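Local atomic coordinates of delta (Bacillus subtilis, PDB entry 3ZH9), a protein that forms part of the bacterial clamp loader and probably acts as the wrench that opens the beta sliding clamp for loading onto primed DNA. Residues Lys250-Ile255 with Ala312-Glu317; Asn257-Ile262 with Arg297-Glu302; Ile308-Val313 with Glu330-Gln335. One frame throughout, in Å; residues are numbered along the deposited sequence.

All three contacts lie in the helical C-terminal region, and each uses helix 301-319 or the turn that leads into it. Contacts 1 and 2 join helix 301-319, or the turn before it, to helix 248-269, and contact 3 joins helix 301-319 to helix 325-338. The centres of contacts 1 and 3 are about 8 Å apart, those of 2 and 3 about 14 Å, and those of 1 and 2 about 16 Å. Contacts 1 and 3 share Ala312 and Val313. Leu311 links the set: it touches Met252 and Ile255 of contact 1 and Phe259 of contact 2. No ligand or active site is involved; the contacts are packing within the fold.

Contact 1: residues Lys250-Ile255 with Ala312-Glu317; sequences KIMALI and AVMDYE
Met252 reaches across to Asp315 with its terminal methyl group and to Met314 with the middle of its chain. Its CE lies 3.2 Å from Asp315 OD1, a close van der Waals approach to a carboxylate oxygen. Its sulfur rests against the backbone of the facing helix, with Met252 SD 3.5 Å from Asp315 CA. The side chains of Met252 and Asp315 cross at about a right angle. Met252 and Met314 instead slide past each other in opposite directions, and Met252 CG comes to 3.8 Å from Met314 SD.

Met252 sends CG opposite its own backbone N (chi1 171°), toward the facing helix. Bends at the next two torsions turn CE aside toward the carboxylate. The nearest CA atoms across the two segments are those of Met252 and Asp315, 7.5 Å apart.

In the next shell, Met252 also touches Met318 of helix 301-319. Met314 packs on Leu329 and Phe332 of helix 325-338. Asp315 OD1 forms a salt bridge with Lys319 NZ, one turn further along its own helix.

The contact is therefore mostly apolar. Two thioether chains lie alongside each other between the helices. Carbon bound to sulfur is slightly positive, so the approach of Met252 CE to the carboxylate oxygen is probably mildly favourable, a weak CH...O contact at most. The main charge partner of Asp315 stays Lys319, within the same helix.

Contact 2: residues Asn257-Ile262 with Arg297-Glu302; sequences NQFRLI and RLFSEE
The ring of Phe259 points its edge at one face of the Phe299 ring, in a T-shaped (edge-to-face) stack. The planes stand at 80° and the centroids are 5.5 Å apart. The touching corner is Phe259 CE1, which lies over the Phe299 face and comes nearest to Phe299 CZ, at 3.7 Å. In turn, Phe299 CZ sits at the edge of Phe259, near its plane. The corner is thus off-centre, toward the outer end of the Phe299 ring.

Phe299 turns CG away from its carbonyl carbon (chi1 -65°), which carries the ring out toward helix 248-269. Leu304 of helix 301-319 touches both phenylalanines. Val227 of helix 215-227 also packs on Phe299, and Ile307 on Phe259. The carbonyl O of Phe299 accepts a hydrogen bond from Lys266 NZ.

Ser300 follows at the N-cap of helix 301-319. Its side chain caps a backbone N in the first turn, while its own N bonds to Glu303 OE1, an exchange consistent with a capping box. Phe299, just before the N-cap, packs on Leu304, as in a hydrophobic staple beside the capping box. Its ring also meets Phe259, so the start of helix 301-319 packs on helix 248-269 in an all-helical region.

Contact 3: residues Ile308-Val313 with Glu330-Gln335; sequences IEQLAV and ELFLLQ
Leu311 and Phe332 make the apolar part of this contact. A methyl of the leucine, CD2, lies over one face of the phenylalanine ring in a CH-pi interaction. Leu311 CD2 is 3.9 Å from the centroid of the Phe332 ring and 21° off the ring normal. It is displaced toward the rim, and its nearest ring atom is Phe332 CZ at 3.6 Å. The two side chains cross at about a right angle.

The polar approach comes at the ring edge. Gln310 OE1 sits near the ring plane, 3.5 Å from Phe332 CE1. The amide stands almost upright to the ring, at 84°, with its oxygen toward the ring hydrogens. This is a weak electrostatic fit at most.

The ring gets there because Phe332 holds CG opposite its backbone N (chi1 171°), directed at the facing helix. Ile307 of helix 301-319 also touches it. An alanine here would remove the ring, and is likely to leave a gap beside Leu311 and the Gln310 amide without its edge partner.

Leu311 also connects this pair of helices to helix 248-269. Helices 301-319 and 325-338 run in broadly opposite directions here. They form a helical hairpin within the C-terminal helical domain, which, as in related clamp loaders, probably contributes to the collar of the assembled complex.

Contact 1: residues Lys250-Ile255 with Ala312-Glu317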
loop_
_atom_site.group_PDB
_atom_site.type_symbol
_atom_site.label_atom_id
_atom_site.label_comp_id
_atom_site.label_asym_id
_atom_site.label_seq_id
_atom_site.Cartn_x
_atom_site.Cartn_y
_atom_site.Cartn_z
ATOM N N LYS A 250 17.833 -14.699 -2.396
ATOM C CA LYS A 250 16.757 -13.760 -2.076
ATOM C C LYS A 250 17.284 -12.337 -2.007
ATOM O O LYS A 250 16.648 -11.405 -2.496
ATOM C CB LYS A 250 16.080 -14.122 -0.748
ATOM C CG LYS A 250 14.800 -13.330 -0.489
ATOM C CD LYS A 250 14.230 -13.609 0.891
ATOM N N ILE A 251 18.448 -12.175 -1.389
ATOM C CA ILE A 251 19.115 -10.883 -1.341
ATOM C C ILE A 251 19.324 -10.363 -2.766
ATOM O O ILE A 251 19.120 -9.190 -3.055
ATOM C CB ILE A 251 20.481 -11.001 -0.653
ATOM C CG1 ILE A 251 20.308 -11.428 0.809
ATOM C CG2 ILE A 251 21.234 -9.687 -0.731
ATOM C CD1 ILE A 251 21.604 -11.652 1.520
ATOM N N MET A 252 19.722 -11.265 -3.652
ATOM C CA MET A 252 20.065 -10.905 -5.015
ATOM C C MET A 252 18.825 -10.445 -5.776
ATOM O O MET A 252 18.862 -9.448 -6.505
ATOM C CB MET A 252 20.711 -12.101 -5.707
ATOM C CG MET A 252 20.922 -11.920 -7.207
ATOM S SD MET A 252 20.617 -13.461 -8.101
ATOM C CE MET A 252 18.854 -13.666 -7.831
ATOM N N ALA A 253 17.728 -11.174 -5.591
ATOM C CA ALA A 253 16.468 -10.837 -6.237
ATOM C C ALA A 253 16.014 -9.435 -5.849
ATOM O O ALA A 253 15.633 -8.646 -6.706
ATOM C CB ALA A 253 15.393 -11.867 -5.875
ATOM N N LEU A 254 16.054 -9.122 -4.556
ATOM C CA LEU A 254 15.695 -7.780 -4.090
ATOM C C LEU A 254 16.633 -6.679 -4.633
ATOM O O LEU A 254 16.187 -5.589 -4.969
ATOM C CB LEU A 254 15.668 -7.735 -2.561
ATOM C CG LEU A 254 14.712 -8.725 -1.879
ATOM C CD1 LEU A 254 14.841 -8.653 -0.354
ATOM C CD2 LEU A 254 13.264 -8.525 -2.304
ATOM N N ILE A 255 17.931 -6.961 -4.673
ATOM C CA ILE A 255 18.883 -6.043 -5.263
ATOM C C ILE A 255 18.475 -5.841 -6.722
ATOM O O ILE A 255 18.340 -4.719 -7.195
ATOM C CB ILE A 255 20.317 -6.592 -5.155
ATOM C CG1 ILE A 255 20.754 -6.611 -3.688
ATOM C CG2 ILE A 255 21.289 -5.750 -5.999
ATOM C CD1 ILE A 255 22.043 -7.410 -3.427
ATOM N N ALA A 312 21.336 -10.782 -13.690
ATOM C CA ALA A 312 20.625 -11.868 -14.371
ATOM C C ALA A 312 21.550 -13.065 -14.520
ATOM O O ALA A 312 21.136 -14.212 -14.346
ATOM C CB ALA A 312 20.112 -11.422 -15.748
ATOM N N VAL A 313 22.808 -12.795 -14.847
ATOM C CA VAL A 313 23.794 -13.858 -14.932
ATOM C C VAL A 313 23.936 -14.538 -13.577
ATOM O O VAL A 313 23.951 -15.765 -13.495
ATOM C CB VAL A 313 25.175 -13.361 -15.426
ATOM C CG1 VAL A 313 26.207 -14.493 -15.315
ATOM C CG2 VAL A 313 25.090 -12.875 -16.874
ATOM N N MET A 314 24.021 -13.749 -12.510
ATOM C CA MET A 314 24.182 -14.328 -11.176
ATOM C C MET A 314 22.982 -15.188 -10.806
ATOM O O MET A 314 23.121 -16.244 -10.182
ATOM C CB MET A 314 24.375 -13.236 -10.130
ATOM C CG MET A 314 24.561 -13.786 -8.723
ATOM S SD MET A 314 24.634 -12.440 -7.529
ATOM C CE MET A 314 26.027 -11.532 -8.188
ATOM N N ASP A 315 21.796 -14.725 -11.182
ATOM C CA ASP A 315 20.583 -15.480 -10.907
ATOM C C ASP A 315 20.676 -16.862 -11.543
ATOM O O ASP A 315 20.290 -17.860 -10.945
ATOM C CB ASP A 315 19.348 -14.736 -11.425
ATOM C CG ASP A 315 18.073 -15.518 -11.210
ATOM O OD1 ASP A 315 17.575 -15.544 -10.065
ATOM O OD2 ASP A 315 17.571 -16.116 -12.183
ATOM N N TYR A 316 21.196 -16.914 -12.761
ATOM C CA TYR A 316 21.323 -18.172 -13.477
ATOM C C TYR A 316 22.419 -19.051 -12.876
ATOM O O TYR A 316 22.252 -20.262 -12.742
ATOM C CB TYR A 316 21.603 -17.909 -14.954
ATOM C CG TYR A 316 21.960 -19.153 -15.733
ATOM C CD1 TYR A 316 20.979 -20.050 -16.129
ATOM C CD2 TYR A 316 23.279 -19.430 -16.070
ATOM C CE1 TYR A 316 21.297 -21.191 -16.839
ATOM C CE2 TYR A 316 23.610 -20.568 -16.778
ATOM C CZ TYR A 316 22.616 -21.447 -17.161
ATOM O OH TYR A 316 22.937 -22.584 -17.871
ATOM N N GLU A 317 23.541 -18.439 -12.515
ATOM C CA GLU A 317 24.660 -19.177 -11.945
ATOM C C GLU A 317 24.336 -19.709 -10.547
ATOM O O GLU A 317 24.932 -20.688 -10.086
ATOM C CB GLU A 317 25.918 -18.306 -11.924
ATOM C CG GLU A 317 26.565 -18.139 -13.291
ATOM C CD GLU A 317 27.714 -17.146 -13.285
ATOM O OE1 GLU A 317 27.766 -16.299 -12.365
ATOM O OE2 GLU A 317 28.562 -17.210 -14.204
#

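Contact 2: residues Asn257-Ile262 with Arg297-Glu302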
loop_
_atom_site.group_PDB
_atom_site.type_symbol
_atom_site.label_atom_id
_atom_site.label_comp_id
_atom_site.label_asym_id
_atom_site.label_seq_id
_atom_site.Cartn_x
_atom_site.Cartn_y
_atom_site.Cartn_z
ATOM N N ASN A 257 15.497 -6.296 -8.136
ATOM C CA ASN A 257 14.259 -5.521 -8.219
ATOM C C ASN A 257 14.501 -4.005 -8.063
ATOM O O ASN A 257 13.826 -3.183 -8.684
ATOM C CB ASN A 257 13.253 -5.971 -7.141
ATOM C CG ASN A 257 12.830 -7.432 -7.285
ATOM O OD1 ASN A 257 12.841 -8.003 -8.379
ATOM N ND2 ASN A 257 12.443 -8.042 -6.167
ATOM N N GLN A 258 15.426 -3.633 -7.189
ATOM C CA GLN A 258 15.694 -2.223 -6.960
ATOM C C GLN A 258 16.432 -1.608 -8.143
ATOM O O GLN A 258 16.138 -0.478 -8.544
ATOM C CB GLN A 258 16.459 -1.994 -5.659
ATOM C CG GLN A 258 16.760 -0.512 -5.344
ATOM C CD GLN A 258 15.516 0.353 -5.105
ATOM O OE1 GLN A 258 14.388 -0.144 -5.058
ATOM N NE2 GLN A 258 15.729 1.660 -4.950
ATOM N N PHE A 259 17.377 -2.346 -8.706
ATOM C CA PHE A 259 18.132 -1.820 -9.842
ATOM C C PHE A 259 17.255 -1.685 -11.068
ATOM O O PHE A 259 17.366 -0.716 -11.796
ATOM C CB PHE A 259 19.389 -2.646 -10.121
ATOM C CG PHE A 259 20.579 -2.184 -9.333
ATOM C CD1 PHE A 259 21.132 -0.932 -9.567
ATOM C CD2 PHE A 259 21.126 -2.973 -8.345
ATOM C CE1 PHE A 259 22.223 -0.476 -8.822
ATOM C CE2 PHE A 259 22.232 -2.530 -7.605
ATOM C CZ PHE A 259 22.770 -1.271 -7.845
ATOM N N ARG A 260 16.359 -2.645 -11.284
ATOM C CA ARG A 260 15.374 -2.506 -12.352
ATOM C C ARG A 260 14.497 -1.281 -12.132
ATOM O O ARG A 260 14.226 -0.539 -13.066
ATOM C CB ARG A 260 14.525 -3.776 -12.503
ATOM C CG ARG A 260 15.295 -4.928 -13.193
ATOM C CD ARG A 260 14.374 -6.069 -13.625
ATOM N NE ARG A 260 13.674 -6.631 -12.480
ATOM C CZ ARG A 260 14.004 -7.777 -11.903
ATOM N NH1 ARG A 260 15.008 -8.500 -12.389
ATOM N NH2 ARG A 260 13.320 -8.206 -10.854
ATOM N N LEU A 261 14.060 -1.069 -10.893
ATOM C CA LEU A 261 13.279 0.117 -10.559
ATOM C C LEU A 261 14.031 1.419 -10.826
ATOM O O LEU A 261 13.453 2.386 -11.327
ATOM C CB LEU A 261 12.862 0.079 -9.095
ATOM C CG LEU A 261 11.981 1.238 -8.638
ATOM C CD1 LEU A 261 10.722 1.385 -9.484
ATOM C CD2 LEU A 261 11.644 1.070 -7.149
ATOM N N ILE A 262 15.309 1.465 -10.454
ATOM C CA ILE A 262 16.101 2.673 -10.687
ATOM C C ILE A 262 16.195 2.975 -12.184
ATOM O O ILE A 262 15.972 4.102 -12.628
ATOM C CB ILE A 262 17.520 2.521 -10.087
ATOM C CG1 ILE A 262 17.428 2.498 -8.559
ATOM C CG2 ILE A 262 18.415 3.675 -10.513
ATOM C CD1 ILE A 262 18.643 1.894 -7.912
ATOM N N ARG A 297 19.837 9.242 -9.992
ATOM C CA ARG A 297 20.751 10.355 -10.274
ATOM C C ARG A 297 22.215 9.968 -10.098
ATOM O O ARG A 297 23.100 10.589 -10.673
ATOM C CB ARG A 297 20.422 11.577 -9.397
ATOM C CG ARG A 297 19.027 12.135 -9.655
ATOM C CD ARG A 297 18.971 13.652 -9.510
ATOM N NE ARG A 297 18.095 14.204 -10.539
ATOM C CZ ARG A 297 18.439 15.140 -11.421
ATOM N NH1 ARG A 297 19.648 15.689 -11.401
ATOM N NH2 ARG A 297 17.552 15.545 -12.322
ATOM N N LEU A 298 22.474 8.935 -9.317
ATOM C CA LEU A 298 23.846 8.601 -8.974
ATOM C C LEU A 298 24.456 7.557 -9.900
ATOM O O LEU A 298 25.631 7.235 -9.771
ATOM C CB LEU A 298 23.906 8.119 -7.528
ATOM C CG LEU A 298 23.228 9.047 -6.518
ATOM C CD1 LEU A 298 23.366 8.474 -5.118
ATOM C CD2 LEU A 298 23.814 10.457 -6.582
ATOM N N PHE A 299 23.655 7.025 -10.824
ATOM C CA PHE A 299 24.124 6.037 -11.807
ATOM C C PHE A 299 23.895 6.502 -13.243
ATOM O O PHE A 299 22.923 7.213 -13.536
ATOM C CB PHE A 299 23.374 4.711 -11.659
ATOM C CG PHE A 299 23.614 4.007 -10.361
ATOM C CD1 PHE A 299 24.703 3.155 -10.212
ATOM C CD2 PHE A 299 22.752 4.187 -9.294
ATOM C CE1 PHE A 299 24.920 2.495 -9.020
ATOM C CE2 PHE A 299 22.959 3.532 -8.101
ATOM C CZ PHE A 299 24.042 2.682 -7.960
ATOM N N SER A 300 24.751 6.053 -14.154
ATOM C CA SER A 300 24.499 6.294 -15.558
ATOM C C SER A 300 23.618 5.177 -16.086
ATOM O O SER A 300 23.513 4.114 -15.487
ATOM C CB SER A 300 25.799 6.376 -16.356
ATOM O OG SER A 300 26.455 5.129 -16.348
ATOM N N GLU A 301 22.960 5.445 -17.201
ATOM C CA GLU A 301 22.137 4.457 -17.864
ATOM C C GLU A 301 22.984 3.218 -18.157
ATOM O O GLU A 301 22.557 2.085 -17.928
ATOM C CB GLU A 301 21.612 5.072 -19.158
ATOM C CG GLU A 301 20.416 4.407 -19.755
ATOM C CD GLU A 301 19.995 5.067 -21.065
ATOM O OE1 GLU A 301 20.892 5.428 -21.863
ATOM O OE2 GLU A 301 18.772 5.230 -21.294
ATOM N N GLU A 302 24.198 3.441 -18.656
ATOM C CA GLU A 302 25.076 2.332 -19.027
ATOM C C GLU A 302 25.498 1.484 -17.829
ATOM O O GLU A 302 25.567 0.264 -17.930
ATOM C CB GLU A 302 26.321 2.812 -19.800
ATOM C CG GLU A 302 27.306 1.665 -20.025
ATOM C CD GLU A 302 28.571 2.051 -20.780
ATOM O OE1 GLU A 302 28.835 3.264 -20.966
ATOM O OE2 GLU A 302 29.307 1.125 -21.189
#

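Contact 3: residues Ile308-Val313 with Glu330-Gln335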
loop_
_atom_site.group_PDB
_atom_site.type_symbol
_atom_site.label_atom_id
_atom_site.label_comp_id
_atom_site.label_asym_id
_atom_site.label_seq_id
_atom_site.Cartn_x
_atom_site.Cartn_y
_atom_site.Cartn_z
ATOM N N ILE A 308 22.344 -4.632 -14.111
ATOM C CA ILE A 308 21.193 -5.480 -14.310
ATOM C C ILE A 308 21.574 -6.818 -14.979
ATOM O O ILE A 308 21.164 -7.872 -14.511
ATOM C CB ILE A 308 20.078 -4.732 -15.095
ATOM C CG1 ILE A 308 19.400 -3.720 -14.170
ATOM C CG2 ILE A 308 19.057 -5.718 -15.671
ATOM C CD1 ILE A 308 18.681 -2.611 -14.890
ATOM N N GLU A 309 22.360 -6.773 -16.052
ATOM C CA GLU A 309 22.767 -7.998 -16.727
ATOM C C GLU A 309 23.658 -8.868 -15.822
ATOM O O GLU A 309 23.482 -10.075 -15.760
ATOM C CB GLU A 309 23.449 -7.692 -18.070
ATOM C CG GLU A 309 24.048 -8.924 -18.776
ATOM C CD GLU A 309 23.014 -9.989 -19.130
ATOM O OE1 GLU A 309 21.802 -9.726 -19.000
ATOM O OE2 GLU A 309 23.414 -11.097 -19.549
ATOM N N GLN A 310 24.599 -8.251 -15.111
ATOM C CA GLN A 310 25.382 -8.976 -14.115
ATOM C C GLN A 310 24.477 -9.734 -13.148
ATOM O O GLN A 310 24.752 -10.885 -12.790
ATOM C CB GLN A 310 26.275 -8.015 -13.321
ATOM C CG GLN A 310 27.482 -7.509 -14.085
ATOM C CD GLN A 310 28.247 -6.438 -13.317
ATOM O OE1 GLN A 310 27.753 -5.893 -12.339
ATOM N NE2 GLN A 310 29.459 -6.137 -13.765
ATOM N N LEU A 311 23.392 -9.098 -12.720
ATOM C CA LEU A 311 22.488 -9.762 -11.785
ATOM C C LEU A 311 21.694 -10.903 -12.412
ATOM O O LEU A 311 21.411 -11.886 -11.742
ATOM C CB LEU A 311 21.561 -8.769 -11.086
ATOM C CG LEU A 311 22.259 -7.849 -10.076
ATOM C CD1 LEU A 311 21.413 -6.595 -9.793
ATOM C CD2 LEU A 311 22.590 -8.599 -8.783
ATOM N N ALA A 312 21.336 -10.782 -13.690
ATOM C CA ALA A 312 20.625 -11.868 -14.371
ATOM C C ALA A 312 21.550 -13.065 -14.520
ATOM O O ALA A 312 21.136 -14.212 -14.346
ATOM C CB ALA A 312 20.112 -11.422 -15.748
ATOM N N VAL A 313 22.808 -12.795 -14.847
ATOM C CA VAL A 313 23.794 -13.858 -14.932
ATOM C C VAL A 313 23.936 -14.538 -13.577
ATOM O O VAL A 313 23.951 -15.765 -13.495
ATOM C CB VAL A 313 25.175 -13.361 -15.426
ATOM C CG1 VAL A 313 26.207 -14.493 -15.315
ATOM C CG2 VAL A 313 25.090 -12.875 -16.874
ATOM N N GLU A 330 29.499 -11.860 -3.086
ATOM C CA GLU A 330 30.663 -11.113 -2.618
ATOM C C GLU A 330 31.404 -10.474 -3.790
ATOM O O GLU A 330 31.719 -9.290 -3.755
ATOM C CB GLU A 330 31.623 -12.028 -1.839
ATOM C CG GLU A 330 31.260 -12.245 -0.372
ATOM C CD GLU A 330 32.153 -13.286 0.304
ATOM O OE1 GLU A 330 32.978 -13.911 -0.402
ATOM O OE2 GLU A 330 32.021 -13.479 1.535
ATOM N N LEU A 331 31.695 -11.274 -4.816
ATOM C CA LEU A 331 32.372 -10.789 -6.021
ATOM C C LEU A 331 31.616 -9.635 -6.681
ATOM O O LEU A 331 32.198 -8.584 -6.961
ATOM C CB LEU A 331 32.567 -11.935 -7.018
ATOM C CG LEU A 331 33.500 -13.045 -6.536
ATOM C CD1 LEU A 331 33.438 -14.255 -7.459
ATOM C CD2 LEU A 331 34.931 -12.531 -6.394
ATOM N N PHE A 332 30.321 -9.834 -6.919
ATOM C CA PHE A 332 29.456 -8.785 -7.462
ATOM C C PHE A 332 29.570 -7.470 -6.682
ATOM O O PHE A 332 29.822 -6.403 -7.257
ATOM C CB PHE A 332 28.000 -9.252 -7.472
ATOM C CG PHE A 332 27.011 -8.158 -7.817
ATOM C CD1 PHE A 332 26.883 -7.703 -9.128
ATOM C CD2 PHE A 332 26.218 -7.585 -6.831
ATOM C CE1 PHE A 332 25.986 -6.684 -9.443
ATOM C CE2 PHE A 332 25.309 -6.569 -7.140
ATOM C CZ PHE A 332 25.192 -6.121 -8.446
ATOM N N LEU A 333 29.385 -7.549 -5.368
ATOM C CA LEU A 333 29.404 -6.355 -4.546
ATOM C C LEU A 333 30.794 -5.709 -4.555
ATOM O O LEU A 333 30.920 -4.481 -4.544
ATOM C CB LEU A 333 28.944 -6.677 -3.115
ATOM C CG LEU A 333 27.484 -7.151 -2.994
ATOM C CD1 LEU A 333 27.133 -7.580 -1.574
ATOM C CD2 LEU A 333 26.510 -6.075 -3.468
ATOM N N LEU A 334 31.836 -6.538 -4.577
ATOM C CA LEU A 334 33.203 -6.030 -4.671
ATOM C C LEU A 334 33.447 -5.320 -6.010
ATOM O O LEU A 334 33.968 -4.207 -6.036
ATOM C CB LEU A 334 34.232 -7.145 -4.430
ATOM C CG LEU A 334 34.274 -7.671 -2.990
ATOM C CD1 LEU A 334 35.291 -8.788 -2.836
ATOM C CD2 LEU A 334 34.550 -6.542 -1.993
ATOM N N GLN A 335 33.064 -5.953 -7.115
ATOM C CA GLN A 335 33.088 -5.275 -8.413
ATOM C C GLN A 335 32.446 -3.882 -8.314
ATOM O O GLN A 335 33.060 -2.886 -8.690
ATOM C CB GLN A 335 32.382 -6.110 -9.484
#